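Local coordinates for protein glycerol-3-phosphate dehydrogenase [NAD(P)+] (Coxiella burnetii, PDB 3K96) that probably catalyses the NAD(P)H-dependent reduction of dihydroxyacetone phosphate to sn-glycerol 3-phosphate, the key precursor for phospholipid synthesis, at residues T223-S226 with D227-L231; E337-P341 with Q342-Q346. One frame throughout, in Å; residues are numbered along the deposited sequence.

From the N terminus, the chain reaches contact 1 (223-231) at the end of helix 206-228, where the last turn is closed by bonds back along the backbone. Helices 233-253 to 326-336 follow before contact 2 (337-346) ends the loop after helix 326-336 and starts helix 341-349. The two are in series, neither nested nor crossed, and each is local: one finishes a helix, the other begins one. They then meet side by side. Leu231 CD1 lies 3.4 Å from Val345 CG1, Ile225 CG2 packs on Val345 CG2, and Leu229 CD1 rests against Pro341 and Gln342, joining helix 341-349 to the end of helix 206-228 within the C-terminal family region.

Contact 1: T223-S226 with D227-L231; sequences TGIS and DGLKL
Leu231 N donates to Ser226 O over 3.0 Å in a nearly straight bond (174° at the hydrogen), reaching back five residues where the helix stops. Before it come the ordinary helical bonds: Asp227 N to Thr223 O, Gly228 N to Gly224 O, the shortest of the three at 2.8 Å, and Leu229 N to Ile225 O. Lys230 then leaves the helix with positive phi (58°), and its N bonds to Asp227 O at 2.7 Å, completing a Schellman motif.

One water ties neighbouring side chains together. It accepts from Ser226 OG at 2.6 Å and donates to Asp227 OD1 at 2.7 Å. With chi1 at -177°, Ser226 OG points away from its own N and comes to lie beside Leu231, 3.4 Å from its CB. The other carboxylate oxygen of Asp227, OD2, forms salt bridges to Arg282 and Arg236, linking this turn to helices 280-290 and 233-253.

Farther out, Ile225 and Leu229, one turn apart, lie side by side and point the same way; Ile225 CG2 meets Leu229 CD1 at 3.9 Å, and branched aliphatic chains suit this face because helix 341-349 packs on it. Small Ser226 instead turns to Ala235 and Leu239 of helix 233-253. Leu231 also packs on Arg197 of the second subunit.

Chemically, the turn pairs a buried hydroxyl with a carboxylate through water while two arginines take the other oxygen. Their positive charges would be expected to favour the ionised form of Asp227.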
# COMPACT_ATOMS: atom_id res chain seq x y z
N THR A 223 2.07 -5.56 -10.92
CA THR A 223 2.23 -4.14 -10.81
C THR A 223 3.49 -3.67 -11.55
O THR A 223 3.55 -2.55 -12.05
CB THR A 223 2.24 -3.69 -9.37
OG1 THR A 223 3.29 -4.38 -8.68
CG2 THR A 223 0.90 -4.00 -8.71
N GLY A 224 4.51 -4.53 -11.61
CA GLY A 224 5.71 -4.19 -12.34
C GLY A 224 5.39 -4.02 -13.83
O GLY A 224 5.89 -3.09 -14.49
N ILE A 225 4.55 -4.91 -14.35
CA ILE A 225 4.15 -4.87 -15.75
C ILE A 225 3.43 -3.56 -16.07
O ILE A 225 3.73 -2.92 -17.06
CB ILE A 225 3.27 -6.08 -16.13
CG1 ILE A 225 4.09 -7.37 -16.07
CG2 ILE A 225 2.71 -5.91 -17.53
CD1 ILE A 225 3.30 -8.63 -16.22
N SER A 226 2.49 -3.17 -15.22
CA SER A 226 1.76 -1.91 -15.37
C SER A 226 2.74 -0.73 -15.40
O SER A 226 2.63 0.17 -16.24
CB SER A 226 0.75 -1.75 -14.23
OG SER A 226 -0.04 -0.57 -14.37
N ASP A 227 3.72 -0.73 -14.49
CA ASP A 227 4.70 0.34 -14.47
C ASP A 227 5.57 0.32 -15.74
O ASP A 227 5.93 1.38 -16.26
CB ASP A 227 5.57 0.27 -13.23
CG ASP A 227 4.84 0.71 -11.96
OD1 ASP A 227 3.71 1.26 -12.05
OD2 ASP A 227 5.42 0.50 -10.87
N GLY A 228 5.91 -0.87 -16.20
CA GLY A 228 6.70 -1.03 -17.40
C GLY A 228 5.94 -0.46 -18.58
O GLY A 228 6.52 0.07 -19.51
N LEU A 229 4.63 -0.59 -18.54
CA LEU A 229 3.77 -0.02 -19.59
C LEU A 229 3.53 1.47 -19.30
O LEU A 229 2.81 2.12 -20.04
CB LEU A 229 2.43 -0.75 -19.62
CG LEU A 229 2.41 -2.20 -20.12
CD1 LEU A 229 1.16 -2.95 -19.63
CD2 LEU A 229 2.52 -2.21 -21.68
N LYS A 230 4.10 1.99 -18.20
CA LYS A 230 3.94 3.40 -17.82
C LYS A 230 2.48 3.75 -17.65
O LYS A 230 2.06 4.84 -18.02
CB LYS A 230 4.48 4.34 -18.89
CG LYS A 230 5.87 4.08 -19.36
CD LYS A 230 6.91 4.43 -18.37
CE LYS A 230 8.25 4.50 -19.11
NZ LYS A 230 9.39 4.63 -18.17
N LEU A 231 1.69 2.84 -17.09
CA LEU A 231 0.26 3.11 -16.91
C LEU A 231 0.00 4.07 -15.74
O LEU A 231 -1.13 4.53 -15.54
CB LEU A 231 -0.52 1.81 -16.75
CG LEU A 231 -0.55 0.97 -18.03
CD1 LEU A 231 -1.32 -0.32 -17.82
CD2 LEU A 231 -1.15 1.78 -19.21
O HOH W 1 1.27 1.33 -13.21

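Contact 2: E337-P341 with Q342-Q346; sequences EDLDP and QQAVQ
Asp340 turns its carboxylate forward over the start of the helix: CG is anti to the backbone N (chi1 173°), and OD2 arrives 3.0 Å from Gln343 N. Leu339 has its CG anti to N as well, and a chi2 of 60° then spreads its two methyls over the first turn, CD2 against Ala344 and CD1 against Gln343.

In the capping hydrogen bond, which is fairly straight, the Gln343 N-H meets Asp340 OD2 from above the carboxylate plane, 47° out of it. The second oxygen, OD1, receives a hydrogen from a water at 2.6 Å, and that water also accepts from Gln342 N. Asp340 thus serves two amide N-H groups of the first turn, one directly and one through water, as a short carboxylate can. A different water accepts from Asp340 N and donates to Gln343 OE1, while Gln343 NE2 bonds to Glu347 farther along the helix.

The helical ladder begins with Ala344 N to Asp340 O at 2.9 Å and Val345 N to Pro341 O. Proline suits this first position, where an amide N-H would find no acceptor within the helix, so nothing is lost by lacking one.

Leu339 and Gln343 cross at about a right angle, CD1 lying 3.7 Å from Gln343 NE2. Leu339 CD2 presses on Ala344 CB at 3.3 Å, tight for two carbons, and Ala344 also faces Ile334 of helix 326-336. Pro341 instead lies on Ile225 of helix 206-228.

Asp340 followed by Pro341 is a classic N-cap with proline at N1, here opening helix 341-349 near the C terminus of the chain.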
# COMPACT_ATOMS: atom_id res chain seq x y z
N GLU A 337 0.97 -18.33 -22.01
CA GLU A 337 0.05 -18.33 -23.17
C GLU A 337 0.33 -17.19 -24.13
O GLU A 337 -0.52 -16.85 -24.95
CB GLU A 337 -1.39 -18.29 -22.69
CG GLU A 337 -1.73 -19.47 -21.79
CD GLU A 337 -3.18 -19.47 -21.34
OE1 GLU A 337 -4.00 -18.69 -21.89
OE2 GLU A 337 -3.48 -20.25 -20.43
N ASP A 338 1.50 -16.59 -23.99
CA ASP A 338 1.96 -15.51 -24.85
C ASP A 338 1.03 -14.29 -24.85
O ASP A 338 1.03 -13.52 -25.80
CB ASP A 338 2.11 -16.05 -26.28
CG ASP A 338 2.97 -15.17 -27.16
OD1 ASP A 338 3.99 -14.63 -26.66
OD2 ASP A 338 2.64 -15.05 -28.37
N LEU A 339 0.25 -14.10 -23.77
CA LEU A 339 -0.64 -12.95 -23.68
C LEU A 339 0.13 -11.63 -23.68
O LEU A 339 1.08 -11.45 -22.90
CB LEU A 339 -1.48 -13.04 -22.41
CG LEU A 339 -2.53 -11.94 -22.21
CD1 LEU A 339 -3.54 -11.93 -23.36
CD2 LEU A 339 -3.25 -12.09 -20.85
N ASP A 340 -0.25 -10.74 -24.59
CA ASP A 340 0.34 -9.41 -24.69
C ASP A 340 0.12 -8.65 -23.39
O ASP A 340 -1.01 -8.55 -22.91
CB ASP A 340 -0.32 -8.61 -25.81
CG ASP A 340 0.13 -7.19 -25.83
OD1 ASP A 340 1.36 -6.98 -25.93
OD2 ASP A 340 -0.72 -6.29 -25.74
N PRO A 341 1.20 -8.11 -22.80
CA PRO A 341 1.12 -7.38 -21.52
C PRO A 341 0.14 -6.22 -21.49
O PRO A 341 -0.63 -6.10 -20.54
CB PRO A 341 2.56 -6.89 -21.32
CG PRO A 341 3.36 -7.96 -21.94
CD PRO A 341 2.60 -8.39 -23.16
N GLN A 342 0.17 -5.36 -22.51
CA GLN A 342 -0.76 -4.24 -22.52
C GLN A 342 -2.19 -4.75 -22.50
O GLN A 342 -2.99 -4.31 -21.67
CB GLN A 342 -0.53 -3.30 -23.69
CG GLN A 342 -1.49 -2.12 -23.68
CD GLN A 342 -1.14 -1.05 -24.69
OE1 GLN A 342 0.04 -0.77 -24.93
NE2 GLN A 342 -2.16 -0.43 -25.26
N GLN A 343 -2.51 -5.69 -23.37
CA GLN A 343 -3.86 -6.21 -23.39
C GLN A 343 -4.21 -6.83 -22.03
O GLN A 343 -5.31 -6.63 -21.53
CB GLN A 343 -4.02 -7.26 -24.49
CG GLN A 343 -5.34 -8.02 -24.40
CD GLN A 343 -5.35 -9.25 -25.28
OE1 GLN A 343 -4.53 -9.40 -26.18
NE2 GLN A 343 -6.28 -10.16 -25.01
N ALA A 344 -3.27 -7.55 -21.43
CA ALA A 344 -3.52 -8.21 -20.15
C ALA A 344 -3.88 -7.23 -19.02
O ALA A 344 -4.82 -7.46 -18.24
CB ALA A 344 -2.31 -9.09 -19.73
N VAL A 345 -3.13 -6.15 -18.91
CA VAL A 345 -3.38 -5.20 -17.84
C VAL A 345 -4.64 -4.42 -18.12
O VAL A 345 -5.37 -4.05 -17.19
CB VAL A 345 -2.19 -4.28 -17.58
CG1 VAL A 345 -2.54 -3.25 -16.51
CG2 VAL A 345 -0.94 -5.11 -17.15
N GLN A 346 -4.92 -4.15 -19.40
CA GLN A 346 -6.15 -3.41 -19.73
C GLN A 346 -7.40 -4.27 -19.49
O GLN A 346 -8.48 -3.73 -19.22
CB GLN A 346 -6.09 -2.83 -21.15
CG GLN A 346 -5.12 -1.65 -21.25
CD GLN A 346 -5.11 -0.99 -22.62
OE1 GLN A 346 -4.44 0.01 -22.82
NE2 GLN A 346 -5.88 -1.53 -23.55
O HOH W 2 -2.33 -11.39 -26.72
O HOH W 3 2.26 -5.06 -24.49